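Local coordinates for protein aldehyde dehydrogenase (PDB 4O6R) that probably oxidises aldehydes using NAD(P)+ and binds adenosine monophosphate in its nucleotide pocket, at residues D51-A56 and T176-P181; A56-F61 and I147-Q152; P169-G174 and A203-I208. One frame throughout, in Å; residues are numbered along the deposited sequence.

Contact 1. Residues D51-A56 and T176-P181; sequences DLAVDA and TVVLKP. With AMP (adenosine monophosphate), chain E.
Ala-53 and Val-54, on the inner face of helix 47-66, close over Val-178 of the parallel strand 176-180. This is the helix-on-sheet layering of the Rossmann-type nucleotide-binding domain of aldehyde dehydrogenases, and here it is reduced to one strand side chain and one turn of helix. The tight part centres on the two methyls of Val-178. With CG1 anti to the backbone N (chi1 179°), the valine sends CG1 to the methyl of Ala-53 and CG2 to the helix backbone and Val-54. Val-178 CG1 lies 3.8 Å from Ala-53 CB, and Val-178 CG2 sits 3.7 Å from the carbonyl oxygen Ala-53 O, so a methyl rests directly against the helix backbone. Val-54 comes across at about a right angle, with Val-54 CG2 4.0 Å from Val-178 CG2. All three residues are buried, and no hydrogen bond joins the segments.

The other side of the helix turn is the loose one. Leu-52 and Asp-55 are exposed, and Asp-55 leaves the helix away from the strand. Farther along, the strand delivers Lys-180 to the nucleotide: its chain bends at chi2, chi3 and chi4 until Lys-180 NZ reaches AMP O2' at 3.0 Å, with a weaker bond to AMP O3'. Glu-183 forms a salt bridge with the same ammonium group and Gly-211 O accepts a hydrogen bond from it, which together probably fix its position. Lys-180 NZ also bonds to Pro-181 O at 2.8 Å, approaching from 45° above the carbonyl plane.

Contact 2. Residues A56-F61 and I147-Q152; sequences AATRAF and IGVVGQ
Phe-61 and Val-149 reach across to their partners with similar first torsions: CG of Phe-61 is anti to its own nitrogen (chi1 173°), which swings the ring over Gly-148, and CG1 of Val-149 is likewise anti (chi1 180°), which turns both valine methyls to the helix. Helix 47-66 thus packs on strand 138-153 in the Rossmann-type layer of the nucleotide-binding domain, with an aromatic ring at one end of the interface and small aliphatic groups at the other.

At the aromatic end, Gly-148 CA lies over one face of the Phe-61 ring in a CH-pi contact, 3.7 Å from the centroid and 19° off the ring normal. The approach is offset toward the CE1 side of the rim, where Gly-148 CA is 3.5 Å from Phe-61 CE1. The glycine itself is explained by its backbone, since at its positive phi and negative psi a CB would jam against the carbonyl oxygen of Ile-147. Asn-175 OD1 accepts a hydrogen bond from Gly-148 N, and Gly-148 also pairs with Thr-176 through the backbone, tying this turn to the neighbouring strand.

At the aliphatic end, Ala-57 CB faces the fork of Val-149, 3.7 Å from CG1 and 3.8 Å from CG2. Thr-58 lies on the solvent side and meets the valine at about a right angle. Its hydroxyl has a polar partner in its own helix, Val-54 O, so toward the strand OG1 makes only van der Waals contact. Both Thr-58 OG1 and the backbone Thr-58 N stand 3.6 Å from Val-149 CG2.

Contact 3. Residues P169-G174 and A203-I208; sequences PALAAG and AGVVNI
No flat group takes part where Leu-171 meets Val-205 and Val-206: the contact is made of branched methyls alone. The planar side chain of its strand, the Asn-207 amide, works beside it. On one side of the amide plane lie the CB atoms of Ala-53, Ala-56 and Ala-57 from helix 47-66. Asn-207 ND2 donates to Gly-204 O at 2.9 Å, with the acceptor 18° out of the amide plane and the donor well above the carbonyl plane. ND2 also bonds to Val-177 O, while OD1 accepts from Asp-16 N, so both polar ends of the buried amide have partners.

With CG beside its backbone N and opposite the carbonyl carbon (chi1 -72°), Leu-171 spreads its two methyls over the start of strand 206-208. Leu-171 CD2 lies 3.6 Å from Val-205 CG1, and Leu-171 CD1 is 3.8 Å from Val-206 CG2; Val-206 CG2 is also 3.9 Å from Leu-171 CD2, filling the fork of the leucine. Met-196 and Phe-201 add to the apolar surroundings. The helix ends in a Schellman motif at Gly-174, which turns the chain toward strand 176-180. With no hydrogen bond between the segments, cohesion probably comes mainly from dispersion and burial of hydrocarbon.

How the contacts relate
All three contacts lie on the same side of the chain's centre and converge on one mixed sheet, in which strand 176-180 is paired in parallel with 138-153 on one flank and 206-208 on the other. Contacts 1 and 2 share helix 47-66, with centres about 7 Å apart; contact 3 uses helix 159-172, its centre about 9 Å from that of contact 1 and 7 Å from contact 2's. Along the chain, contact 2 falls within the span of contact 1, contact 3 follows contact 2, and contacts 1 and 3 interleave. Helix 47-66, far back in the chain, and helix 159-172, linking 138-153 to 176-180, thus pack on adjacent strands, one carrying Lys-180 into the AMP pocket.

Contact 1. Residues D51-A56 and T176-P181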
# COMPACT_ATOMS: atom_id res chain seq x y z
N ASP A 51 20.85 5.92 -31.57
CA ASP A 51 21.62 4.70 -31.28
C ASP A 51 22.75 4.93 -30.27
O ASP A 51 22.90 4.19 -29.33
CB ASP A 51 22.17 4.06 -32.56
CG ASP A 51 21.07 3.47 -33.44
OD1 ASP A 51 19.93 3.36 -32.95
OD2 ASP A 51 21.32 3.14 -34.62
N LEU A 52 23.52 6.01 -30.45
CA LEU A 52 24.58 6.36 -29.53
C LEU A 52 24.02 6.62 -28.13
O LEU A 52 24.62 6.21 -27.14
CB LEU A 52 25.36 7.58 -30.03
CG LEU A 52 26.21 7.33 -31.28
CD1 LEU A 52 26.78 8.64 -31.78
CD2 LEU A 52 27.34 6.35 -31.01
N ALA A 53 22.88 7.30 -28.05
CA ALA A 53 22.26 7.62 -26.78
C ALA A 53 21.76 6.38 -26.06
O ALA A 53 21.96 6.26 -24.86
CB ALA A 53 21.13 8.61 -26.99
N VAL A 54 21.11 5.48 -26.79
CA VAL A 54 20.64 4.24 -26.20
C VAL A 54 21.83 3.37 -25.78
O VAL A 54 21.82 2.80 -24.71
CB VAL A 54 19.68 3.47 -27.13
CG1 VAL A 54 19.33 2.11 -26.56
CG2 VAL A 54 18.40 4.28 -27.37
N ASP A 55 22.87 3.30 -26.60
CA ASP A 55 24.10 2.60 -26.19
C ASP A 55 24.66 3.13 -24.86
O ASP A 55 25.01 2.37 -23.96
CB ASP A 55 25.17 2.71 -27.28
CG ASP A 55 24.86 1.85 -28.50
OD1 ASP A 55 23.84 1.13 -28.49
OD2 ASP A 55 25.66 1.89 -29.47
N ALA A 56 24.74 4.44 -24.74
CA ALA A 56 25.24 5.07 -23.50
C ALA A 56 24.37 4.73 -22.29
O ALA A 56 24.87 4.37 -21.23
CB ALA A 56 25.34 6.57 -23.68
N THR A 176 17.57 4.24 -16.92
CA THR A 176 18.35 5.28 -17.59
C THR A 176 17.47 5.79 -18.71
O THR A 176 16.48 5.15 -19.09
CB THR A 176 19.70 4.77 -18.10
OG1 THR A 176 19.49 3.61 -18.91
CG2 THR A 176 20.60 4.48 -16.95
N VAL A 177 17.83 6.96 -19.23
CA VAL A 177 16.90 7.77 -20.00
C VAL A 177 17.47 8.29 -21.30
O VAL A 177 18.58 8.78 -21.33
CB VAL A 177 16.36 8.96 -19.17
CG1 VAL A 177 15.63 9.98 -20.04
CG2 VAL A 177 15.43 8.44 -18.09
N VAL A 178 16.69 8.15 -22.37
CA VAL A 178 16.95 8.87 -23.61
C VAL A 178 15.69 9.70 -23.85
O VAL A 178 14.61 9.14 -24.04
CB VAL A 178 17.20 7.92 -24.79
CG1 VAL A 178 17.42 8.71 -26.05
CG2 VAL A 178 18.39 7.01 -24.47
N LEU A 179 15.86 11.01 -23.80
CA LEU A 179 14.76 11.92 -23.92
C LEU A 179 14.88 12.73 -25.22
O LEU A 179 15.92 13.34 -25.50
CB LEU A 179 14.65 12.81 -22.68
CG LEU A 179 13.39 13.70 -22.58
CD1 LEU A 179 12.91 13.85 -21.13
CD2 LEU A 179 13.66 15.06 -23.13
N LYS A 180 13.81 12.75 -25.99
CA LYS A 180 13.71 13.57 -27.21
C LYS A 180 12.76 14.74 -26.96
O LYS A 180 11.54 14.59 -27.07
CB LYS A 180 13.25 12.76 -28.43
CG LYS A 180 13.43 13.60 -29.74
CD LYS A 180 12.34 13.46 -30.78
CE LYS A 180 11.21 14.45 -30.66
NZ LYS A 180 11.54 15.86 -30.97
N PRO A 181 13.32 15.91 -26.61
CA PRO A 181 12.43 17.06 -26.39
C PRO A 181 12.02 17.64 -27.72
O PRO A 181 12.60 17.28 -28.77
CB PRO A 181 13.33 18.04 -25.62
CG PRO A 181 14.68 17.79 -26.19
CD PRO A 181 14.74 16.30 -26.48
P AMP E . 3.08 15.61 -32.15
O1P AMP E . 2.06 14.96 -31.29
O2P AMP E . 3.33 14.84 -33.46
O3P AMP E . 2.87 17.13 -32.28
O5' AMP E . 4.55 15.55 -31.38
C5' AMP E . 4.89 15.64 -29.97
C4' AMP E . 6.36 15.13 -29.83
O4' AMP E . 6.49 13.91 -30.59
C3' AMP E . 7.48 16.03 -30.36
O3' AMP E . 8.70 16.03 -29.56
C2' AMP E . 7.70 15.48 -31.78
O2' AMP E . 8.96 15.80 -32.41
C1' AMP E . 7.48 13.98 -31.61
N9 AMP E . 7.09 13.23 -32.85
C8 AMP E . 6.50 13.71 -33.98
N7 AMP E . 6.33 12.71 -34.91
C5 AMP E . 6.79 11.55 -34.38
C6 AMP E . 6.90 10.11 -34.78
N6 AMP E . 6.48 9.68 -35.97
N1 AMP E . 7.43 9.21 -33.93
C2 AMP E . 7.86 9.62 -32.72
N3 AMP E . 7.81 10.90 -32.29
C4 AMP E . 7.29 11.90 -33.03

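Contact 2. Residues A56-F61 and I147-Q152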
# COMPACT_ATOMS: atom_id res chain seq x y z
N ALA A 56 24.74 4.44 -24.74
CA ALA A 56 25.24 5.07 -23.50
C ALA A 56 24.37 4.73 -22.29
O ALA A 56 24.87 4.37 -21.23
CB ALA A 56 25.34 6.57 -23.68
N ALA A 57 23.05 4.85 -22.46
CA ALA A 57 22.11 4.50 -21.42
C ALA A 57 22.18 3.02 -21.04
O ALA A 57 22.04 2.68 -19.87
CB ALA A 57 20.70 4.89 -21.81
N THR A 58 22.40 2.14 -22.03
CA THR A 58 22.53 0.73 -21.77
C THR A 58 23.77 0.43 -20.92
O THR A 58 23.72 -0.30 -19.92
CB THR A 58 22.59 -0.05 -23.09
OG1 THR A 58 21.38 0.19 -23.81
CG2 THR A 58 22.76 -1.54 -22.85
N ARG A 59 24.91 1.01 -21.32
CA ARG A 59 26.15 0.86 -20.53
C ARG A 59 26.00 1.35 -19.08
O ARG A 59 26.56 0.78 -18.16
CB ARG A 59 27.30 1.61 -21.21
CG ARG A 59 27.72 0.97 -22.53
CD ARG A 59 29.05 1.51 -23.02
NE ARG A 59 29.00 2.96 -23.27
CZ ARG A 59 28.67 3.53 -24.42
NH1 ARG A 59 28.34 2.81 -25.49
NH2 ARG A 59 28.68 4.85 -24.53
N ALA A 60 25.27 2.46 -18.92
CA ALA A 60 25.12 3.11 -17.60
C ALA A 60 24.12 2.41 -16.68
O ALA A 60 24.20 2.55 -15.46
CB ALA A 60 24.74 4.55 -17.78
N PHE A 61 23.20 1.64 -17.25
CA PHE A 61 22.09 1.08 -16.49
C PHE A 61 22.50 0.17 -15.32
O PHE A 61 22.01 0.35 -14.21
CB PHE A 61 21.07 0.40 -17.42
CG PHE A 61 20.00 -0.34 -16.69
CD1 PHE A 61 19.05 0.34 -15.97
CD2 PHE A 61 19.96 -1.73 -16.71
CE1 PHE A 61 18.07 -0.36 -15.28
CE2 PHE A 61 18.99 -2.44 -16.03
CZ PHE A 61 18.04 -1.75 -15.30
N ILE A 147 12.88 -0.90 -15.41
CA ILE A 147 12.67 -1.53 -16.71
C ILE A 147 13.97 -1.65 -17.47
O ILE A 147 14.25 -2.72 -18.04
CB ILE A 147 11.63 -0.73 -17.52
CG1 ILE A 147 10.27 -0.84 -16.80
CG2 ILE A 147 11.56 -1.23 -18.96
CD1 ILE A 147 9.26 0.15 -17.30
N GLY A 148 14.77 -0.59 -17.45
CA GLY A 148 16.04 -0.56 -18.14
C GLY A 148 16.25 0.81 -18.75
O GLY A 148 16.30 1.80 -18.03
N VAL A 149 16.44 0.86 -20.07
CA VAL A 149 16.54 2.12 -20.80
C VAL A 149 15.14 2.53 -21.24
O VAL A 149 14.40 1.74 -21.86
CB VAL A 149 17.44 2.02 -22.06
CG1 VAL A 149 17.52 3.36 -22.80
CG2 VAL A 149 18.84 1.59 -21.67
N VAL A 150 14.75 3.74 -20.89
CA VAL A 150 13.43 4.23 -21.25
C VAL A 150 13.56 5.42 -22.18
O VAL A 150 14.45 6.26 -22.00
CB VAL A 150 12.55 4.56 -20.02
CG1 VAL A 150 12.34 3.29 -19.18
CG2 VAL A 150 13.14 5.65 -19.18
N GLY A 151 12.68 5.45 -23.17
CA GLY A 151 12.67 6.50 -24.15
C GLY A 151 11.50 7.42 -23.86
O GLY A 151 10.41 6.95 -23.52
N GLN A 152 11.73 8.73 -24.00
CA GLN A 152 10.70 9.72 -23.67
C GLN A 152 10.65 10.79 -24.74
O GLN A 152 11.65 11.40 -25.06
CB GLN A 152 10.97 10.32 -22.29
CG GLN A 152 11.17 9.25 -21.21
CD GLN A 152 11.44 9.81 -19.83
OE1 GLN A 152 12.24 10.74 -19.66
NE2 GLN A 152 10.78 9.26 -18.83

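Contact 3. Residues P169-G174 and A203-I208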
# COMPACT_ATOMS: atom_id res chain seq x y z
N PRO A 169 10.26 10.32 -12.21
CA PRO A 169 9.98 8.96 -11.84
C PRO A 169 10.90 7.96 -12.51
O PRO A 169 11.28 6.98 -11.88
CB PRO A 169 8.52 8.75 -12.26
CG PRO A 169 8.22 9.79 -13.26
CD PRO A 169 9.10 10.96 -12.87
N ALA A 170 11.25 8.18 -13.77
CA ALA A 170 12.07 7.20 -14.51
C ALA A 170 13.40 6.99 -13.79
O ALA A 170 13.84 5.84 -13.59
CB ALA A 170 12.30 7.67 -15.93
N LEU A 171 14.01 8.11 -13.38
CA LEU A 171 15.34 8.11 -12.78
C LEU A 171 15.26 7.60 -11.36
O LEU A 171 16.08 6.77 -10.95
CB LEU A 171 15.94 9.51 -12.81
CG LEU A 171 16.38 9.97 -14.19
CD1 LEU A 171 16.80 11.44 -14.16
CD2 LEU A 171 17.50 9.09 -14.72
N ALA A 172 14.27 8.07 -10.63
CA ALA A 172 14.06 7.65 -9.24
C ALA A 172 13.95 6.14 -9.17
O ALA A 172 14.53 5.51 -8.29
CB ALA A 172 12.83 8.29 -8.65
N ALA A 173 13.24 5.57 -10.14
CA ALA A 173 12.99 4.12 -10.18
C ALA A 173 14.17 3.29 -10.63
O ALA A 173 14.10 2.07 -10.56
CB ALA A 173 11.81 3.82 -11.05
N GLY A 174 15.28 3.92 -11.04
CA GLY A 174 16.45 3.20 -11.47
C GLY A 174 16.61 2.93 -12.96
O GLY A 174 17.46 2.14 -13.34
N ALA A 203 27.61 9.74 -16.31
CA ALA A 203 27.56 9.74 -17.74
C ALA A 203 26.71 8.58 -18.24
O ALA A 203 26.87 7.43 -17.83
CB ALA A 203 28.96 9.64 -18.32
N GLY A 204 25.81 8.90 -19.15
CA GLY A 204 24.96 7.92 -19.81
C GLY A 204 23.62 7.74 -19.17
O GLY A 204 22.73 7.14 -19.76
N VAL A 205 23.47 8.25 -17.96
CA VAL A 205 22.22 8.03 -17.22
C VAL A 205 21.08 8.84 -17.86
O VAL A 205 19.96 8.34 -17.94
CB VAL A 205 22.39 8.36 -15.73
CG1 VAL A 205 21.05 8.35 -14.96
CG2 VAL A 205 23.31 7.34 -15.11
N VAL A 206 21.38 10.04 -18.35
CA VAL A 206 20.40 10.89 -19.03
C VAL A 206 21.03 11.36 -20.34
O VAL A 206 22.12 11.97 -20.33
CB VAL A 206 20.01 12.13 -18.20
CG1 VAL A 206 19.07 13.05 -18.97
CG2 VAL A 206 19.36 11.68 -16.91
N ASN A 207 20.34 11.09 -21.44
CA ASN A 207 20.78 11.51 -22.75
C ASN A 207 19.67 12.29 -23.45
O ASN A 207 18.52 11.83 -23.50
CB ASN A 207 21.20 10.32 -23.58
CG ASN A 207 22.13 9.41 -22.82
OD1 ASN A 207 23.34 9.56 -22.89
ND2 ASN A 207 21.57 8.48 -22.06
N ILE A 208 20.00 13.47 -23.95
CA ILE A 208 19.05 14.34 -24.63
C ILE A 208 19.34 14.42 -26.12
O ILE A 208 20.46 14.79 -26.53
CB ILE A 208 19.07 15.77 -24.05
CG1 ILE A 208 19.04 15.73 -22.52
CG2 ILE A 208 17.91 16.59 -24.58
CD1 ILE A 208 17.77 15.15 -21.93